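PDB 3WCA: farnesyltransferase, putative from Trypanosoma cruzi, which probably catalyses the condensation of two farnesyl diphosphate molecules to squalene, a magnesium-dependent reaction that uses NADPH or NADH as reductant. Local coordinates for residues 180-185 against 269-274; 220-225 against 248-253; 64-69 against 108-113; 144-149 against 158-163. The protein carries 1 engineered substitution. All blocks are in the same frame, centred on the assembly; numbering follows the deposited sequence.

Interaction 1 (180-185 against 269-274); sequences GLEDVR and ASLRDP
Two irregular loops meet with Leu181 CA 6.1 Å from Asp273 CA and Glu182 CA 6.4 Å from Arg272 CA. The contact belongs to the all-helical isoprenoid-synthase fold, one loop leaving helix 154-179 through Gly180, which has a positive phi, and the other entering helix 274-294 through its N-cap, Asp273. The buried carboxylate of Glu182 holds two successive backbone amides. Although the CB of Glu182 starts away from the facing loop, a bend at chi2 (-62°) brings the acid back toward it. Its OE1 accepts from Arg272 N at 2.8 Å, nearly straight at 166° and on the syn lone pair, while OE2 takes Asp273 N at 2.9 Å from the syn side, somewhat out of the carboxylate plane. OE1 is gripped a second time by a water at 2.8 Å, which also accepts from Asp183 N and so ties the acid to its own loop. Arg272 binds in the reverse direction, through its extended side chain. Its NE donates to Leu181 O at 3.1 Å with that oxygen in the guanidinium plane, and NH2 makes a weak bond to Gly180 O; the backbone at Glu182 C and Asp183 N lies over one guanidinium face. Arg272 thus binds carbonyls just past the end of one helix, one of them weakly, while Asp273 caps the start of another through OD1 and Val276 N. Beside that cap, the methyl Leu181 CD2 rests 3.5 Å from Asp273 OD2.

Interaction 2 (220-225 against 248-253); sequences VFWPRE and ECLNAM
Trp222 and Met253 form a Met-aromatic contact that fastens the loop leading into the short helix 224-227 against helix 243-258 of the all-helical fold. Every residue that touches is buried, and no hydrogen bond crosses. Met253 does most of the work by folding up: chi1, chi2 and chi3 all lie near -70°, and the resulting curl lays CG, SD and CE over one face of the indole. CE sits 3.5 Å from the centroid of the five-membered ring and 14° off its normal, a CH-pi contact. SD follows at 4.2 Å from the same centroid, also over the face. Further along, Met253 CG lies over the six-membered part, 3.7 Å from Trp222 CE3, with the two side chains crossing at a slant. Cys249, one turn earlier, approaches differently. Its SG, anti to the backbone N, meets the rim of the six-membered ring near its plane, 3.8 Å from Trp222 CZ3, making a sulfur-aromatic contact at the edge. Leu250 closes the far end, where its CA lies 3.8 Å from Trp222 CH2. The indole's rotation is fixed by a polar bond as well as by packing, since NE1 is hydrogen-bonded to Ile205 O of helix 191-207; Phe209 meets the ring too. Pro223, the N-cap residue of helix 224-227, continues the apolar patch, and it and Met253 both touch Tyr157. Pro223 touches Met253 through its ring carbon CD, which lies 4.0 Å from Met253 SD.

Interaction 3 (64-69 against 108-113); sequences LRALDT and RELLER
Ala66, Thr69 and Leu111 make the tight part of this helix-helix packing, in which the axes of segments 64-69 (helix 51-72) and 108-112 (helix 105-112) come within 9.7 Å and run at 114° to each other. Leu111 CD2 lands on the methyl of Ala66, at 3.6 Å from CB, where the backbones are nearest (Ala66 CA to Leu111 CA 6.4 Å). The other branch, CD1, meets Thr69 CG2 tip to tip, again at 3.6 Å, so the forked end of Leu111 bridges one helical turn. Thr69 can offer its methyl because CG2 is anti to the backbone N, which turns OG1 back to its own helix, where it donates to Arg65 O at 2.9 Å; OG1 also has a weak bond to Glu107 OE1. That carbonyl of Arg65 also receives Thr69 N, the two donors arriving from opposite faces of its plane. The looser side lies at partly exposed Arg65, whose CG is crossed at about a right angle by Leu110, with CD2 3.9 Å away. Beyond this aliphatic touch the guanidinium turns to Glu107, which forms a salt bridge with NH2, and the side chain comes within about 4 Å of the bound farnesyl thiodiphosphate. Asp68, one turn from Arg65 on the same helix, is a magnesium ligand with Glu71 and Asp72. Around the pair, helix 26-38 covers Arg65 and Leu110 through Val38 and Ile34, while Leu64 and Leu67 pack against helix 126-147.

Interaction 4 (144-149 against 158-163); sequences CDFLTR and DLYCHY
Phe146 and Tyr160 pack as an offset edge-to-face pair, the edge of the tyrosine turned to the face of the phenylalanine, with centroids 5.2 Å apart and planes at 84°. The closest approach is Phe146 CD2 to Tyr160 CD1 at 3.4 Å. Tyr160 CB also lies over the Phe146 face, 3.9 Å from the ring centroid, in a CH-pi contact. This double hold follows from the torsion of Tyr160: with CG anti to the backbone N (chi1 178°), CB stays over the phenylalanine while the ring turns its CD1 edge to Phe146. Near the plane of Phe146, the rim is met by Tyr163, whose CE2 is 3.8 Å from Phe146 CE2, and by Leu159 CG, 4.3 Å from Phe146 CE2. The next shell belongs to Arg149, which, in the loop just past helix 126-147, folds back so that Phe146 CE1 lies above the centre of its guanidinium. Asp145 fixes that group: Arg149 NH2 donates to Asp145 OD2 at 2.6 Å, and NE bonds weakly to OD1. Asp156, near the start of helix 154-179, pairs with NH1. The arrangement therefore joins two successive helices through an aromatic cluster whose outer margin is a salt-bridge network. On the other side, Tyr160 OH is hydrogen-bonded to Glu71 OE2, and Glu71 is a magnesium ligand. The ring packing probably helps place this second-shell hydroxyl, consistent with Tyr160 orienting the Glu71 carboxylate.

Overall arrangement
Interactions 3 and 4 converge on the magnesium site: interaction 3 holds the ligand Asp68, interaction 4 reaches the ligand Glu71 through Tyr160, and their nearest atoms are about 6 Å apart. Interaction 2 packs directly on interaction 4, Phe221 CE1 lying 3.9 Å from Tyr160 CE2, but its nearest atoms stay about 8 Å from interaction 3, and Trp222 is about 13 Å from both the magnesium ion and the bound thiodiphosphate. Interaction 1 stands apart, its centre about 31, 30 and 35 Å from those of interactions 3, 4 and 2, the last across the centre of the chain. Even so, its Leu271 side chain lies about 7 Å from the thiodiphosphate, against about 4 Å for Arg65.

Interaction 1 (180-185 against 269-274)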
# COMPACT_ATOMS: atom_id res chain seq x y z
N GLY A 180 -12.20 17.58 9.56
CA GLY A 180 -13.45 18.24 9.24
C GLY A 180 -13.75 18.18 7.75
O GLY A 180 -14.91 18.33 7.35
N LEU A 181 -12.72 17.95 6.94
CA LEU A 181 -12.86 17.89 5.48
C LEU A 181 -13.88 16.85 5.03
O LEU A 181 -14.57 17.06 4.03
CB LEU A 181 -11.51 17.61 4.82
CG LEU A 181 -10.47 18.74 4.87
CD1 LEU A 181 -9.21 18.32 4.13
CD2 LEU A 181 -11.06 20.00 4.25
N GLU A 182 -13.98 15.72 5.73
CA GLU A 182 -14.95 14.70 5.37
C GLU A 182 -15.93 14.54 6.53
O GLU A 182 -15.63 14.93 7.66
CB GLU A 182 -14.28 13.35 5.09
CG GLU A 182 -13.36 13.29 3.87
CD GLU A 182 -14.05 13.57 2.55
OE1 GLU A 182 -15.23 13.20 2.39
OE2 GLU A 182 -13.41 14.15 1.65
N ASP A 183 -17.09 13.96 6.26
CA ASP A 183 -18.10 13.77 7.30
C ASP A 183 -17.75 12.67 8.31
O ASP A 183 -17.19 11.64 7.94
CB ASP A 183 -19.45 13.47 6.64
CG ASP A 183 -20.55 13.27 7.65
OD1 ASP A 183 -20.78 14.19 8.47
OD2 ASP A 183 -21.19 12.20 7.62
N VAL A 184 -18.11 12.90 9.57
CA VAL A 184 -17.83 11.95 10.65
C VAL A 184 -18.34 10.54 10.36
O VAL A 184 -17.87 9.56 10.94
CB VAL A 184 -18.47 12.41 11.99
CG1 VAL A 184 -17.98 11.53 13.13
CG2 VAL A 184 -18.14 13.88 12.25
N ARG A 185 -19.30 10.44 9.45
CA ARG A 185 -19.86 9.14 9.11
C ARG A 185 -18.82 8.23 8.44
O ARG A 185 -18.92 7.01 8.49
CB ARG A 185 -21.05 9.33 8.17
CG ARG A 185 -22.12 8.24 8.25
CD ARG A 185 -23.34 8.69 9.08
NE ARG A 185 -23.34 8.16 10.45
CZ ARG A 185 -22.66 8.68 11.47
NH1 ARG A 185 -21.90 9.75 11.29
NH2 ARG A 185 -22.73 8.12 12.67
N ALA A 269 -16.29 6.87 -3.73
CA ALA A 269 -17.55 7.54 -3.98
C ALA A 269 -18.16 8.16 -2.73
O ALA A 269 -19.12 8.92 -2.82
CB ALA A 269 -18.54 6.57 -4.62
N SER A 270 -17.62 7.85 -1.56
CA SER A 270 -18.16 8.41 -0.33
C SER A 270 -17.44 9.69 0.06
O SER A 270 -17.85 10.36 1.01
CB SER A 270 -18.07 7.41 0.83
OG SER A 270 -16.73 7.28 1.30
N LEU A 271 -16.36 10.01 -0.65
CA LEU A 271 -15.58 11.22 -0.37
C LEU A 271 -16.23 12.47 -0.97
O LEU A 271 -16.73 12.44 -2.09
CB LEU A 271 -14.16 11.06 -0.93
CG LEU A 271 -13.29 9.92 -0.39
CD1 LEU A 271 -11.92 10.01 -1.04
CD2 LEU A 271 -13.16 10.00 1.15
N ARG A 272 -16.21 13.58 -0.22
CA ARG A 272 -16.83 14.81 -0.70
C ARG A 272 -15.83 15.93 -0.98
O ARG A 272 -16.09 16.80 -1.80
CB ARG A 272 -17.87 15.32 0.32
CG ARG A 272 -17.24 15.96 1.55
CD ARG A 272 -18.28 16.37 2.59
NE ARG A 272 -17.64 16.92 3.78
CZ ARG A 272 -18.26 17.17 4.93
NH1 ARG A 272 -19.55 16.92 5.06
NH2 ARG A 272 -17.57 17.67 5.96
N ASP A 273 -14.70 15.90 -0.29
CA ASP A 273 -13.69 16.94 -0.48
C ASP A 273 -12.77 16.62 -1.65
O ASP A 273 -12.22 15.52 -1.74
CB ASP A 273 -12.88 17.11 0.80
CG ASP A 273 -11.89 18.26 0.69
OD1 ASP A 273 -10.74 18.03 0.23
OD2 ASP A 273 -12.26 19.39 1.06
N PRO A 274 -12.59 17.58 -2.56
CA PRO A 274 -11.73 17.41 -3.74
C PRO A 274 -10.26 17.12 -3.49
O PRO A 274 -9.65 16.37 -4.25
CB PRO A 274 -11.96 18.69 -4.55
CG PRO A 274 -12.46 19.69 -3.53
CD PRO A 274 -13.34 18.85 -2.64
O HOH W 1 -17.71 12.56 3.47

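Interaction 2 (220-225 against 248-253)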
# COMPACT_ATOMS: atom_id res chain seq x y z
N VAL A 220 9.39 -13.12 0.65
CA VAL A 220 8.22 -13.76 0.07
C VAL A 220 6.94 -13.34 0.77
O VAL A 220 6.84 -13.40 2.00
CB VAL A 220 8.33 -15.30 0.13
CG1 VAL A 220 7.00 -15.93 -0.27
CG2 VAL A 220 9.42 -15.78 -0.80
N PHE A 221 5.95 -12.94 -0.03
CA PHE A 221 4.67 -12.49 0.50
C PHE A 221 3.51 -13.30 -0.05
O PHE A 221 2.50 -13.46 0.61
CB PHE A 221 4.48 -11.01 0.20
CG PHE A 221 5.53 -10.13 0.83
CD1 PHE A 221 5.49 -9.85 2.19
CD2 PHE A 221 6.58 -9.63 0.06
CE1 PHE A 221 6.50 -9.07 2.79
CE2 PHE A 221 7.59 -8.86 0.65
CZ PHE A 221 7.55 -8.58 2.02
N TRP A 222 3.64 -13.79 -1.28
CA TRP A 222 2.57 -14.58 -1.86
C TRP A 222 2.28 -15.72 -0.86
O TRP A 222 3.20 -16.39 -0.39
CB TRP A 222 3.01 -15.14 -3.22
CG TRP A 222 3.14 -14.09 -4.30
CD1 TRP A 222 3.36 -12.75 -4.13
CD2 TRP A 222 3.07 -14.31 -5.72
NE1 TRP A 222 3.43 -12.12 -5.36
CE2 TRP A 222 3.26 -13.05 -6.35
CE3 TRP A 222 2.87 -15.44 -6.52
CZ2 TRP A 222 3.25 -12.90 -7.74
CZ3 TRP A 222 2.86 -15.29 -7.91
CH2 TRP A 222 3.05 -14.02 -8.50
N PRO A 223 1.00 -15.92 -0.51
CA PRO A 223 0.62 -16.97 0.45
C PRO A 223 0.74 -18.40 -0.08
O PRO A 223 0.30 -18.71 -1.20
CB PRO A 223 -0.81 -16.61 0.80
CG PRO A 223 -1.32 -16.10 -0.51
CD PRO A 223 -0.19 -15.20 -0.97
N ARG A 224 1.33 -19.28 0.72
CA ARG A 224 1.47 -20.68 0.34
C ARG A 224 0.11 -21.24 -0.08
O ARG A 224 -0.00 -21.95 -1.07
CB ARG A 224 2.04 -21.48 1.51
CG ARG A 224 2.08 -22.99 1.29
CD ARG A 224 2.54 -23.72 2.54
NE ARG A 224 3.94 -23.44 2.84
CZ ARG A 224 4.96 -24.03 2.23
NH1 ARG A 224 4.74 -24.93 1.29
NH2 ARG A 224 6.20 -23.69 2.55
N GLU A 225 -0.92 -20.91 0.69
CA GLU A 225 -2.25 -21.40 0.38
C GLU A 225 -2.59 -21.20 -1.10
O GLU A 225 -3.33 -21.99 -1.68
CB GLU A 225 -3.31 -20.71 1.24
CG GLU A 225 -4.67 -21.39 1.16
CD GLU A 225 -5.77 -20.66 1.93
OE1 GLU A 225 -5.47 -20.07 2.98
OE2 GLU A 225 -6.93 -20.69 1.48
N GLU A 248 -0.17 -18.94 -14.14
CA GLU A 248 -1.46 -19.33 -13.58
C GLU A 248 -1.56 -18.89 -12.12
O GLU A 248 -2.63 -18.52 -11.64
CB GLU A 248 -1.66 -20.85 -13.67
CG GLU A 248 -1.89 -21.37 -15.09
CD GLU A 248 -2.16 -22.88 -15.16
OE1 GLU A 248 -2.41 -23.37 -16.28
OE2 GLU A 248 -2.11 -23.57 -14.11
N CYS A 249 -0.44 -18.94 -11.42
CA CYS A 249 -0.42 -18.54 -10.02
C CYS A 249 -0.50 -17.00 -9.97
O CYS A 249 -1.21 -16.43 -9.15
CB CYS A 249 0.84 -19.04 -9.34
SG CYS A 249 0.97 -18.52 -7.63
N LEU A 250 0.25 -16.34 -10.86
CA LEU A 250 0.22 -14.88 -10.96
C LEU A 250 -1.22 -14.46 -11.18
O LEU A 250 -1.72 -13.52 -10.55
CB LEU A 250 1.07 -14.40 -12.14
CG LEU A 250 0.78 -13.00 -12.70
CD1 LEU A 250 0.96 -11.96 -11.60
CD2 LEU A 250 1.72 -12.69 -13.88
N ASN A 251 -1.92 -15.18 -12.07
CA ASN A 251 -3.31 -14.84 -12.35
C ASN A 251 -4.23 -15.06 -11.16
O ASN A 251 -5.21 -14.34 -10.98
CB ASN A 251 -3.83 -15.61 -13.57
CG ASN A 251 -3.21 -15.12 -14.85
OD1 ASN A 251 -2.64 -14.02 -14.89
ND2 ASN A 251 -3.31 -15.91 -15.92
N ALA A 252 -3.91 -16.04 -10.33
CA ALA A 252 -4.71 -16.33 -9.14
C ALA A 252 -4.47 -15.22 -8.12
O ALA A 252 -5.35 -14.90 -7.32
CB ALA A 252 -4.33 -17.68 -8.54
N MET A 253 -3.28 -14.63 -8.15
CA MET A 253 -3.00 -13.56 -7.21
C MET A 253 -3.83 -12.34 -7.62
O MET A 253 -4.45 -11.69 -6.77
CB MET A 253 -1.51 -13.22 -7.23
CG MET A 253 -0.64 -14.31 -6.63
SD MET A 253 -0.78 -14.50 -4.83
CE MET A 253 -0.15 -12.92 -4.27

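Interaction 3 (64-69 against 108-113)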
# COMPACT_ATOMS: atom_id res chain seq x y z
N LEU A 64 5.53 5.74 10.13
CA LEU A 64 5.36 4.37 9.66
C LEU A 64 6.55 3.93 8.82
O LEU A 64 6.94 2.76 8.82
CB LEU A 64 4.07 4.24 8.83
CG LEU A 64 2.77 4.64 9.53
CD1 LEU A 64 1.58 4.23 8.66
CD2 LEU A 64 2.68 3.95 10.91
N ARG A 65 7.13 4.89 8.11
CA ARG A 65 8.27 4.61 7.26
C ARG A 65 9.45 4.22 8.14
O ARG A 65 10.28 3.39 7.76
CB ARG A 65 8.62 5.84 6.44
CG ARG A 65 9.76 5.61 5.49
CD ARG A 65 9.45 4.47 4.54
NE ARG A 65 10.61 4.19 3.70
CZ ARG A 65 10.58 3.44 2.61
NH1 ARG A 65 9.44 2.87 2.22
NH2 ARG A 65 11.69 3.27 1.91
N ALA A 66 9.54 4.84 9.31
CA ALA A 66 10.60 4.52 10.25
C ALA A 66 10.40 3.06 10.69
O ALA A 66 11.34 2.26 10.67
CB ALA A 66 10.55 5.45 11.46
N LEU A 67 9.17 2.71 11.09
CA LEU A 67 8.87 1.33 11.50
C LEU A 67 9.30 0.36 10.42
O LEU A 67 9.96 -0.66 10.70
CB LEU A 67 7.37 1.12 11.73
CG LEU A 67 6.67 1.76 12.91
CD1 LEU A 67 5.20 1.34 12.91
CD2 LEU A 67 7.37 1.34 14.19
N ASP A 68 8.89 0.65 9.20
CA ASP A 68 9.20 -0.20 8.07
C ASP A 68 10.70 -0.41 7.94
O ASP A 68 11.15 -1.51 7.63
CB ASP A 68 8.65 0.40 6.78
CG ASP A 68 8.88 -0.50 5.59
OD1 ASP A 68 8.25 -1.58 5.55
OD2 ASP A 68 9.69 -0.14 4.72
N THR A 69 11.46 0.65 8.17
CA THR A 69 12.91 0.58 8.07
C THR A 69 13.50 -0.40 9.09
O THR A 69 14.48 -1.09 8.80
CB THR A 69 13.52 1.99 8.25
OG1 THR A 69 13.07 2.83 7.17
CG2 THR A 69 15.03 1.93 8.23
N ARG A 108 18.06 5.46 6.69
CA ARG A 108 19.01 5.47 7.80
C ARG A 108 19.00 6.88 8.40
O ARG A 108 18.91 7.06 9.62
CB ARG A 108 20.40 5.12 7.26
CG ARG A 108 21.45 4.73 8.28
CD ARG A 108 22.78 4.47 7.57
NE ARG A 108 23.88 4.18 8.48
CZ ARG A 108 24.00 3.06 9.18
NH1 ARG A 108 23.08 2.11 9.08
NH2 ARG A 108 25.04 2.89 9.98
N GLU A 109 19.06 7.88 7.52
CA GLU A 109 19.06 9.28 7.94
C GLU A 109 17.76 9.66 8.65
O GLU A 109 17.77 10.46 9.58
CB GLU A 109 19.25 10.17 6.71
CG GLU A 109 19.55 11.63 7.01
CD GLU A 109 19.57 12.47 5.75
OE1 GLU A 109 19.97 11.94 4.69
OE2 GLU A 109 19.18 13.66 5.80
N LEU A 110 16.65 9.08 8.21
CA LEU A 110 15.35 9.36 8.81
C LEU A 110 15.38 9.01 10.30
O LEU A 110 14.92 9.78 11.14
CB LEU A 110 14.25 8.55 8.12
CG LEU A 110 12.85 8.58 8.74
CD1 LEU A 110 12.31 9.99 8.80
CD2 LEU A 110 11.92 7.69 7.91
N LEU A 111 15.94 7.85 10.61
CA LEU A 111 16.02 7.43 11.99
C LEU A 111 17.06 8.20 12.80
O LEU A 111 16.79 8.56 13.94
CB LEU A 111 16.30 5.93 12.05
CG LEU A 111 15.11 5.09 11.57
CD1 LEU A 111 15.54 3.64 11.39
CD2 LEU A 111 13.97 5.19 12.57
N GLU A 112 18.23 8.48 12.22
CA GLU A 112 19.28 9.21 12.94
C GLU A 112 18.87 10.63 13.27
O GLU A 112 19.19 11.15 14.34
CB GLU A 112 20.57 9.22 12.12
CG GLU A 112 21.10 7.84 11.81
CD GLU A 112 22.36 7.86 10.96
OE1 GLU A 112 22.41 8.64 9.99
OE2 GLU A 112 23.30 7.09 11.26
N ARG A 113 18.17 11.28 12.34
CA ARG A 113 17.71 12.65 12.56
C ARG A 113 16.21 12.62 12.79
O ARG A 113 15.49 13.55 12.41
CB ARG A 113 18.05 13.52 11.35
CG ARG A 113 19.54 13.67 11.10
CD ARG A 113 19.82 14.52 9.87
NE ARG A 113 19.44 15.93 10.05
CZ ARG A 113 19.36 16.80 9.05
NH1 ARG A 113 19.62 16.42 7.81
NH2 ARG A 113 19.02 18.06 9.29

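Interaction 4 (144-149 against 158-163)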
# COMPACT_ATOMS: atom_id res chain seq x y z
N CYS A 144 5.64 -7.22 14.33
CA CYS A 144 6.32 -8.14 15.24
C CYS A 144 5.78 -9.54 15.08
O CYS A 144 6.55 -10.51 15.04
CB CYS A 144 6.16 -7.68 16.70
SG CYS A 144 7.23 -6.30 17.18
N ASP A 145 4.46 -9.66 14.96
CA ASP A 145 3.83 -10.96 14.79
C ASP A 145 4.37 -11.69 13.57
O ASP A 145 4.67 -12.88 13.63
CB ASP A 145 2.31 -10.80 14.68
CG ASP A 145 1.58 -12.14 14.50
OD1 ASP A 145 2.08 -13.16 15.03
OD2 ASP A 145 0.51 -12.16 13.86
N PHE A 146 4.49 -10.98 12.45
CA PHE A 146 4.98 -11.60 11.22
C PHE A 146 6.49 -11.59 11.05
O PHE A 146 7.01 -12.01 10.02
CB PHE A 146 4.32 -10.97 9.99
CG PHE A 146 2.90 -11.42 9.78
CD1 PHE A 146 2.64 -12.69 9.26
CD2 PHE A 146 1.83 -10.62 10.16
CE1 PHE A 146 1.33 -13.15 9.12
CE2 PHE A 146 0.52 -11.07 10.03
CZ PHE A 146 0.27 -12.34 9.51
N LEU A 147 7.21 -11.08 12.04
CA LEU A 147 8.67 -11.10 11.96
C LEU A 147 9.10 -12.47 12.48
O LEU A 147 10.19 -12.95 12.17
CB LEU A 147 9.28 -10.00 12.83
CG LEU A 147 9.67 -8.69 12.16
CD1 LEU A 147 10.25 -7.75 13.20
CD2 LEU A 147 10.70 -8.94 11.06
N THR A 148 8.22 -13.10 13.25
CA THR A 148 8.48 -14.41 13.82
C THR A 148 7.73 -15.55 13.13
O THR A 148 7.61 -16.65 13.68
CB THR A 148 8.16 -14.40 15.35
OG1 THR A 148 8.31 -15.73 15.88
CG2 THR A 148 6.73 -13.91 15.60
N ARG A 149 7.23 -15.31 11.92
CA ARG A 149 6.53 -16.35 11.17
C ARG A 149 6.28 -15.98 9.71
O ARG A 149 6.39 -14.82 9.32
CB ARG A 149 5.20 -16.71 11.83
CG ARG A 149 4.23 -15.56 11.98
CD ARG A 149 2.80 -16.06 11.84
NE ARG A 149 1.81 -15.16 12.40
CZ ARG A 149 0.53 -15.16 12.05
NH1 ARG A 149 0.10 -16.01 11.13
NH2 ARG A 149 -0.32 -14.31 12.62
N ASP A 158 -3.96 -11.60 4.05
CA ASP A 158 -4.87 -10.50 4.36
C ASP A 158 -4.55 -9.77 5.65
O ASP A 158 -4.58 -8.54 5.70
CB ASP A 158 -6.31 -11.01 4.42
CG ASP A 158 -6.93 -11.17 3.06
OD1 ASP A 158 -6.18 -11.36 2.09
OD2 ASP A 158 -8.16 -11.10 2.95
N LEU A 159 -4.25 -10.51 6.71
CA LEU A 159 -3.95 -9.87 7.99
C LEU A 159 -2.65 -9.07 7.92
O LEU A 159 -2.58 -7.96 8.45
CB LEU A 159 -3.89 -10.90 9.12
CG LEU A 159 -3.66 -10.36 10.54
CD1 LEU A 159 -4.82 -9.43 10.94
CD2 LEU A 159 -3.53 -11.54 11.54
N TYR A 160 -1.63 -9.62 7.27
CA TYR A 160 -0.37 -8.91 7.15
C TYR A 160 -0.57 -7.61 6.35
O TYR A 160 0.03 -6.58 6.67
CB TYR A 160 0.71 -9.78 6.49
CG TYR A 160 2.03 -9.05 6.31
CD1 TYR A 160 2.90 -8.87 7.39
CD2 TYR A 160 2.38 -8.48 5.08
CE1 TYR A 160 4.08 -8.14 7.25
CE2 TYR A 160 3.56 -7.75 4.93
CZ TYR A 160 4.40 -7.58 6.01
OH TYR A 160 5.56 -6.85 5.87
N CYS A 161 -1.39 -7.68 5.30
CA CYS A 161 -1.66 -6.51 4.48
C CYS A 161 -2.38 -5.48 5.33
O CYS A 161 -2.16 -4.27 5.18
CB CYS A 161 -2.53 -6.88 3.26
SG CYS A 161 -1.60 -7.76 1.96
N HIS A 162 -3.24 -5.96 6.23
CA HIS A 162 -3.98 -5.09 7.13
C HIS A 162 -3.02 -4.28 7.99
O HIS A 162 -3.13 -3.06 8.09
CB HIS A 162 -4.92 -5.92 8.02
CG HIS A 162 -5.46 -5.16 9.19
ND1 HIS A 162 -6.40 -4.16 9.06
CD2 HIS A 162 -5.19 -5.26 10.52
CE1 HIS A 162 -6.68 -3.67 10.26
NE2 HIS A 162 -5.96 -4.32 11.16
N TYR A 163 -2.06 -4.97 8.60
CA TYR A 163 -1.09 -4.33 9.48
C TYR A 163 -0.17 -3.31 8.81
O TYR A 163 0.19 -2.31 9.42
CB TYR A 163 -0.19 -5.37 10.17
CG TYR A 163 -0.86 -6.25 11.22
CD1 TYR A 163 -1.58 -5.70 12.28
CD2 TYR A 163 -0.73 -7.64 11.16
CE1 TYR A 163 -2.16 -6.52 13.26
CE2 TYR A 163 -1.30 -8.47 12.14
CZ TYR A 163 -2.01 -7.91 13.18
OH TYR A 163 -2.57 -8.73 14.13